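Local coordinates for protein ECL CdiI (Enterobacter cloacae subsp. cloacae, PDB 4NTQ) that acts as the immunity protein of a contact-dependent growth inhibition system, binding the ribosomal RNase toxin domain of its cognate CdiA, at residues Leu34-Trp48 with Ser62-Thr74. Residues are numbered along the deposited sequence; the frame is centred on the assembly and turned at random.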
loop_
_atom_site.group_PDB
_atom_site.type_symbol
_atom_site.label_atom_id
_atom_site.label_comp_id
_atom_site.label_asym_id
_atom_site.label_seq_id
_atom_site.Cartn_x
_atom_site.Cartn_y
_atom_site.Cartn_z
ATOM N N LEU B 34 -1.144 8.136 5.285
ATOM C CA LEU B 34 -0.038 7.488 5.970
ATOM C C LEU B 34 -0.213 7.628 7.476
ATOM O O LEU B 34 -0.195 8.744 7.991
ATOM C CB LEU B 34 1.296 8.110 5.544
ATOM C CG LEU B 34 1.932 7.591 4.252
ATOM C CD1 LEU B 34 1.010 7.780 3.060
ATOM C CD2 LEU B 34 3.281 8.261 4.000
ATOM N N PRO B 35 -0.402 6.500 8.185
ATOM C CA PRO B 35 -0.594 6.566 9.646
ATOM C C PRO B 35 0.682 6.991 10.362
ATOM O O PRO B 35 1.787 6.556 9.997
ATOM C CB PRO B 35 -0.970 5.123 10.026
ATOM C CG PRO B 35 -0.434 4.278 8.955
ATOM C CD PRO B 35 -0.518 5.121 7.683
ATOM N N LEU B 36 0.522 7.819 11.387
ATOM C CA LEU B 36 1.649 8.433 12.081
ATOM C C LEU B 36 1.831 7.914 13.508
ATOM O O LEU B 36 2.613 8.467 14.289
ATOM C CB LEU B 36 1.458 9.956 12.127
ATOM C CG LEU B 36 1.221 10.647 10.791
ATOM C CD1 LEU B 36 0.844 12.119 11.007
ATOM C CD2 LEU B 36 2.451 10.532 9.931
ATOM N N SER B 37 1.085 6.880 13.870
ATOM C CA SER B 37 1.086 6.443 15.270
ATOM C C SER B 37 2.431 5.850 15.715
ATOM O O SER B 37 2.751 5.843 16.897
ATOM C CB SER B 37 -0.080 5.487 15.562
ATOM O OG SER B 37 0.046 4.287 14.824
ATOM N N TYR B 38 3.222 5.389 14.758
ATOM C CA TYR B 38 4.524 4.779 15.043
ATOM C C TYR B 38 5.649 5.551 14.339
ATOM O O TYR B 38 6.633 5.933 14.963
ATOM C CB TYR B 38 4.519 3.305 14.611
ATOM C CG TYR B 38 5.795 2.538 14.902
ATOM C CD1 TYR B 38 6.116 2.138 16.197
ATOM C CD2 TYR B 38 6.660 2.184 13.880
ATOM C CE1 TYR B 38 7.277 1.426 16.463
ATOM C CE2 TYR B 38 7.825 1.469 14.133
ATOM C CZ TYR B 38 8.121 1.100 15.425
ATOM O OH TYR B 38 9.262 0.402 15.669
ATOM N N TRP B 39 5.492 5.782 13.040
ATOM C CA TRP B 39 6.444 6.566 12.254
ATOM C C TRP B 39 5.927 7.972 11.975
ATOM O O TRP B 39 4.765 8.133 11.611
ATOM C CB TRP B 39 6.628 5.908 10.893
ATOM C CG TRP B 39 7.714 4.872 10.829
ATOM C CD1 TRP B 39 8.546 4.482 11.839
ATOM C CD2 TRP B 39 8.090 4.104 9.681
ATOM N NE1 TRP B 39 9.413 3.512 11.390
ATOM C CE2 TRP B 39 9.151 3.265 10.067
ATOM C CE3 TRP B 39 7.623 4.039 8.367
ATOM C CZ2 TRP B 39 9.754 2.370 9.184
ATOM C CZ3 TRP B 39 8.229 3.149 7.487
ATOM C CH2 TRP B 39 9.280 2.331 7.902
ATOM N N ASP B 40 6.782 8.985 12.104
ATOM C CA ASP B 40 6.484 10.282 11.486
ATOM C C ASP B 40 6.930 10.247 10.028
ATOM O O ASP B 40 7.411 9.214 9.553
ATOM C CB ASP B 40 7.126 11.463 12.245
ATOM C CG ASP B 40 8.650 11.355 12.360
ATOM O OD1 ASP B 40 9.202 11.863 13.357
ATOM O OD2 ASP B 40 9.302 10.789 11.465
ATOM N N ILE B 41 6.781 11.364 9.319
ATOM C CA ILE B 41 7.068 11.402 7.878
ATOM C C ILE B 41 8.572 11.328 7.592
ATOM O O ILE B 41 9.005 10.766 6.584
ATOM C CB ILE B 41 6.414 12.637 7.200
ATOM C CG1 ILE B 41 4.901 12.478 7.238
ATOM C CG2 ILE B 41 6.815 12.761 5.714
ATOM C CD1 ILE B 41 4.375 11.444 6.240
ATOM N N LYS B 42 9.363 11.872 8.505
ATOM C CA LYS B 42 10.811 11.738 8.434
ATOM C C LYS B 42 11.206 10.249 8.445
ATOM O O LYS B 42 12.070 9.821 7.676
ATOM C CB LYS B 42 11.465 12.507 9.582
ATOM C CG LYS B 42 12.700 13.285 9.196
ATOM C CD LYS B 42 12.946 14.445 10.154
ATOM C CE LYS B 42 11.868 15.527 10.029
ATOM N NZ LYS B 42 12.094 16.683 10.956
ATOM N N ASP B 43 10.553 9.464 9.298
ATOM C CA ASP B 43 10.773 8.018 9.331
ATOM C C ASP B 43 10.395 7.321 8.011
ATOM O O ASP B 43 11.145 6.463 7.529
ATOM C CB ASP B 43 9.983 7.375 10.460
ATOM C CG ASP B 43 10.519 7.714 11.823
ATOM O OD1 ASP B 43 11.738 7.941 11.974
ATOM O OD2 ASP B 43 9.705 7.731 12.757
ATOM N N TYR B 44 9.236 7.680 7.446
ATOM C CA TYR B 44 8.772 7.076 6.208
ATOM C C TYR B 44 9.803 7.367 5.148
ATOM O O TYR B 44 10.219 6.476 4.399
ATOM C CB TYR B 44 7.429 7.655 5.769
ATOM C CG TYR B 44 6.210 6.986 6.375
ATOM C CD1 TYR B 44 5.698 5.799 5.836
ATOM C CD2 TYR B 44 5.551 7.551 7.471
ATOM C CE1 TYR B 44 4.568 5.177 6.394
ATOM C CE2 TYR B 44 4.426 6.947 8.027
ATOM C CZ TYR B 44 3.936 5.758 7.492
ATOM O OH TYR B 44 2.820 5.158 8.053
ATOM N N LYS B 45 10.246 8.620 5.121
ATOM C CA LYS B 45 11.163 9.099 4.086
ATOM C C LYS B 45 12.535 8.448 4.225
ATOM O O LYS B 45 13.178 8.111 3.233
ATOM C CB LYS B 45 11.286 10.630 4.131
ATOM C CG LYS B 45 10.104 11.367 3.507
ATOM C CD LYS B 45 10.255 12.887 3.609
ATOM C CE LYS B 45 9.368 13.564 2.574
ATOM N NZ LYS B 45 9.436 15.046 2.636
ATOM N N ASN B 46 12.984 8.268 5.457
ATOM C CA ASN B 46 14.251 7.586 5.674
ATOM C C ASN B 46 14.203 6.143 5.151
ATOM O O ASN B 46 15.121 5.676 4.485
ATOM C CB ASN B 46 14.626 7.621 7.152
ATOM C CG ASN B 46 15.689 6.622 7.489
ATOM O OD1 ASN B 46 16.871 6.868 7.265
ATOM N ND2 ASN B 46 15.279 5.470 8.020
ATOM N N SER B 47 13.103 5.460 5.433
ATOM C CA SER B 47 12.900 4.097 4.980
ATOM C C SER B 47 12.887 4.001 3.456
ATOM O O SER B 47 13.453 3.072 2.890
ATOM C CB SER B 47 11.596 3.550 5.551
ATOM O OG SER B 47 11.162 2.412 4.838
ATOM N N TRP B 48 12.249 4.966 2.797
ATOM C CA TRP B 48 12.197 4.995 1.339
ATOM C C TRP B 48 13.587 5.234 0.756
ATOM O O TRP B 48 13.961 4.624 -0.244
ATOM C CB TRP B 48 11.248 6.098 0.852
ATOM C CG TRP B 48 9.831 5.977 1.348
ATOM C CD1 TRP B 48 9.205 4.845 1.779
ATOM C CD2 TRP B 48 8.872 7.037 1.472
ATOM N NE1 TRP B 48 7.911 5.127 2.168
ATOM C CE2 TRP B 48 7.684 6.469 1.990
ATOM C CE3 TRP B 48 8.902 8.416 1.200
ATOM C CZ2 TRP B 48 6.532 7.225 2.231
ATOM C CZ3 TRP B 48 7.757 9.173 1.449
ATOM C CH2 TRP B 48 6.588 8.572 1.964
ATOM N N SER B 62 12.494 -2.164 -4.949
ATOM C CA SER B 62 12.441 -1.254 -3.802
ATOM C C SER B 62 11.023 -1.173 -3.261
ATOM O O SER B 62 10.116 -0.664 -3.930
ATOM C CB SER B 62 12.895 0.149 -4.204
ATOM O OG SER B 62 14.307 0.201 -4.292
ATOM N N ALA B 63 10.822 -1.686 -2.059
ATOM C CA ALA B 63 9.506 -1.617 -1.457
ATOM C C ALA B 63 9.404 -0.354 -0.638
ATOM O O ALA B 63 10.238 -0.135 0.255
ATOM C CB ALA B 63 9.265 -2.819 -0.588
ATOM N N LEU B 64 8.391 0.462 -0.954
ATOM C CA LEU B 64 8.116 1.713 -0.245
ATOM C C LEU B 64 6.874 1.558 0.618
ATOM O O LEU B 64 5.760 1.563 0.093
ATOM C CB LEU B 64 7.838 2.849 -1.238
ATOM C CG LEU B 64 8.861 3.100 -2.341
ATOM C CD1 LEU B 64 8.403 4.219 -3.273
ATOM C CD2 LEU B 64 10.201 3.436 -1.749
ATOM N N ALA B 65 7.053 1.444 1.931
ATOM C CA ALA B 65 5.923 1.275 2.840
ATOM C C ALA B 65 5.113 2.569 2.954
ATOM O O ALA B 65 5.677 3.656 3.063
ATOM C CB ALA B 65 6.403 0.845 4.217
ATOM N N VAL B 66 3.792 2.454 2.916
ATOM C CA VAL B 66 2.957 3.631 3.127
ATOM C C VAL B 66 2.015 3.419 4.311
ATOM O O VAL B 66 0.999 4.105 4.466
ATOM C CB VAL B 66 2.218 4.036 1.862
ATOM C CG1 VAL B 66 3.242 4.435 0.789
ATOM C CG2 VAL B 66 1.328 2.911 1.404
ATOM N N SER B 67 2.374 2.447 5.143
ATOM C CA SER B 67 1.806 2.338 6.469
ATOM C C SER B 67 2.784 1.520 7.292
ATOM O O SER B 67 3.480 0.659 6.759
ATOM C CB SER B 67 0.421 1.671 6.443
ATOM O OG SER B 67 0.532 0.292 6.136
HETATM N N MSE B 68 2.825 1.793 8.591
HETATM C CA MSE B 68 3.735 1.127 9.487
HETATM C C MSE B 68 3.221 1.279 10.900
HETATM O O MSE B 68 2.705 2.334 11.278
HETATM C CB MSE B 68 5.131 1.735 9.382
HETATM C CG MSE B 68 6.162 1.045 10.263
HETATM SE SE MSE B 68 6.410 -0.827 9.722
HETATM C CE MSE B 68 6.427 -0.536 7.773
ATOM N N TYR B 69 3.348 0.210 11.671
ATOM C CA TYR B 69 3.011 0.252 13.078
ATOM C C TYR B 69 4.111 -0.474 13.793
ATOM O O TYR B 69 5.062 -0.929 13.151
ATOM C CB TYR B 69 1.669 -0.421 13.317
ATOM C CG TYR B 69 0.533 0.285 12.615
ATOM C CD1 TYR B 69 0.145 -0.084 11.327
ATOM C CD2 TYR B 69 -0.141 1.338 13.229
ATOM C CE1 TYR B 69 -0.894 0.567 10.683
ATOM C CE2 TYR B 69 -1.179 1.994 12.596
ATOM C CZ TYR B 69 -1.554 1.609 11.330
ATOM O OH TYR B 69 -2.587 2.270 10.701
ATOM N N GLU B 70 3.998 -0.545 15.116
ATOM C CA GLU B 70 4.841 -1.410 15.919
ATOM C C GLU B 70 4.892 -2.755 15.220
ATOM O O GLU B 70 3.858 -3.394 15.035
ATOM C CB GLU B 70 4.237 -1.577 17.310
ATOM C CG GLU B 70 5.151 -2.259 18.313
ATOM C CD GLU B 70 6.215 -1.322 18.856
ATOM O OE1 GLU B 70 5.878 -0.154 19.146
ATOM O OE2 GLU B 70 7.382 -1.751 18.991
ATOM N N PRO B 71 6.089 -3.169 14.786
ATOM C CA PRO B 71 6.246 -4.415 14.017
ATOM C C PRO B 71 5.696 -5.687 14.696
ATOM O O PRO B 71 5.181 -6.556 13.989
ATOM C CB PRO B 71 7.762 -4.504 13.802
ATOM C CG PRO B 71 8.219 -3.061 13.840
ATOM C CD PRO B 71 7.344 -2.399 14.869
ATOM N N GLU B 72 5.782 -5.797 16.022
ATOM C CA GLU B 72 5.237 -6.971 16.709
ATOM C C GLU B 72 3.718 -6.896 16.845
ATOM O O GLU B 72 3.060 -7.909 17.075
ATOM C CB GLU B 72 5.893 -7.166 18.086
ATOM N N LYS B 73 3.162 -5.697 16.709
ATOM C CA LYS B 73 1.722 -5.540 16.823
ATOM C C LYS B 73 1.093 -5.324 15.458
ATOM O O LYS B 73 -0.077 -4.996 15.355
ATOM C CB LYS B 73 1.373 -4.392 17.766
ATOM N N THR B 74 1.874 -5.514 14.405
ATOM C CA THR B 74 1.397 -5.257 13.049
ATOM C C THR B 74 0.867 -6.512 12.359
ATOM O O THR B 74 1.526 -7.544 12.356
ATOM C CB THR B 74 2.518 -4.655 12.187
ATOM O OG1 THR B 74 2.997 -3.450 12.797
ATOM C CG2 THR B 74 2.014 -4.335 10.803
HETATM O O HOH W 1 2.953 5.046 11.775
HETATM O O HOH W 2 9.764 1.645 2.590
#
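Trp48 NE1 donates to Ala65 O at 2.8 Å, and the N-H...O angle of 163°, with the acceptor nearly in the indole plane, identifies a nearly straight bond. Next to it Tyr44 presents its ring edge to Ala65 O while its hydroxyl OH donates to Pro35 O (2.6 Å), in the carbonyl plane on a lone pair. Trp39 is sandwiched: CG of selenomethionine Met68 sits 3.6 Å from the centroid of its six-membered ring, 11° off the normal, and Asp43 CB lies over the rim of the opposite face. Met68 SE is 4.7 Å from the same Trp39 centroid, a Met-aromatic contact. The 41-48 part of helix 41-58 runs antiparallel to strand residues 62-65 (173°), in an edge strand of a four-stranded antiparallel sheet; an Asp40-Asp43 capping box starts the helix. Water 1 ties the end of strand 28-35 and the following turn to Met68, donating to Pro35 O and Met68 O and accepting from Trp39 N. The solvent side is less ordered rather than less close. Tyr38 lays a ring face against Glu70, whose CA lies 3.9 Å from the Tyr38 centroid, but the exposed Glu70 is poorly ordered. Beyond it, Lys73 makes backbone hydrogen bonds to the CdiA toxin chain.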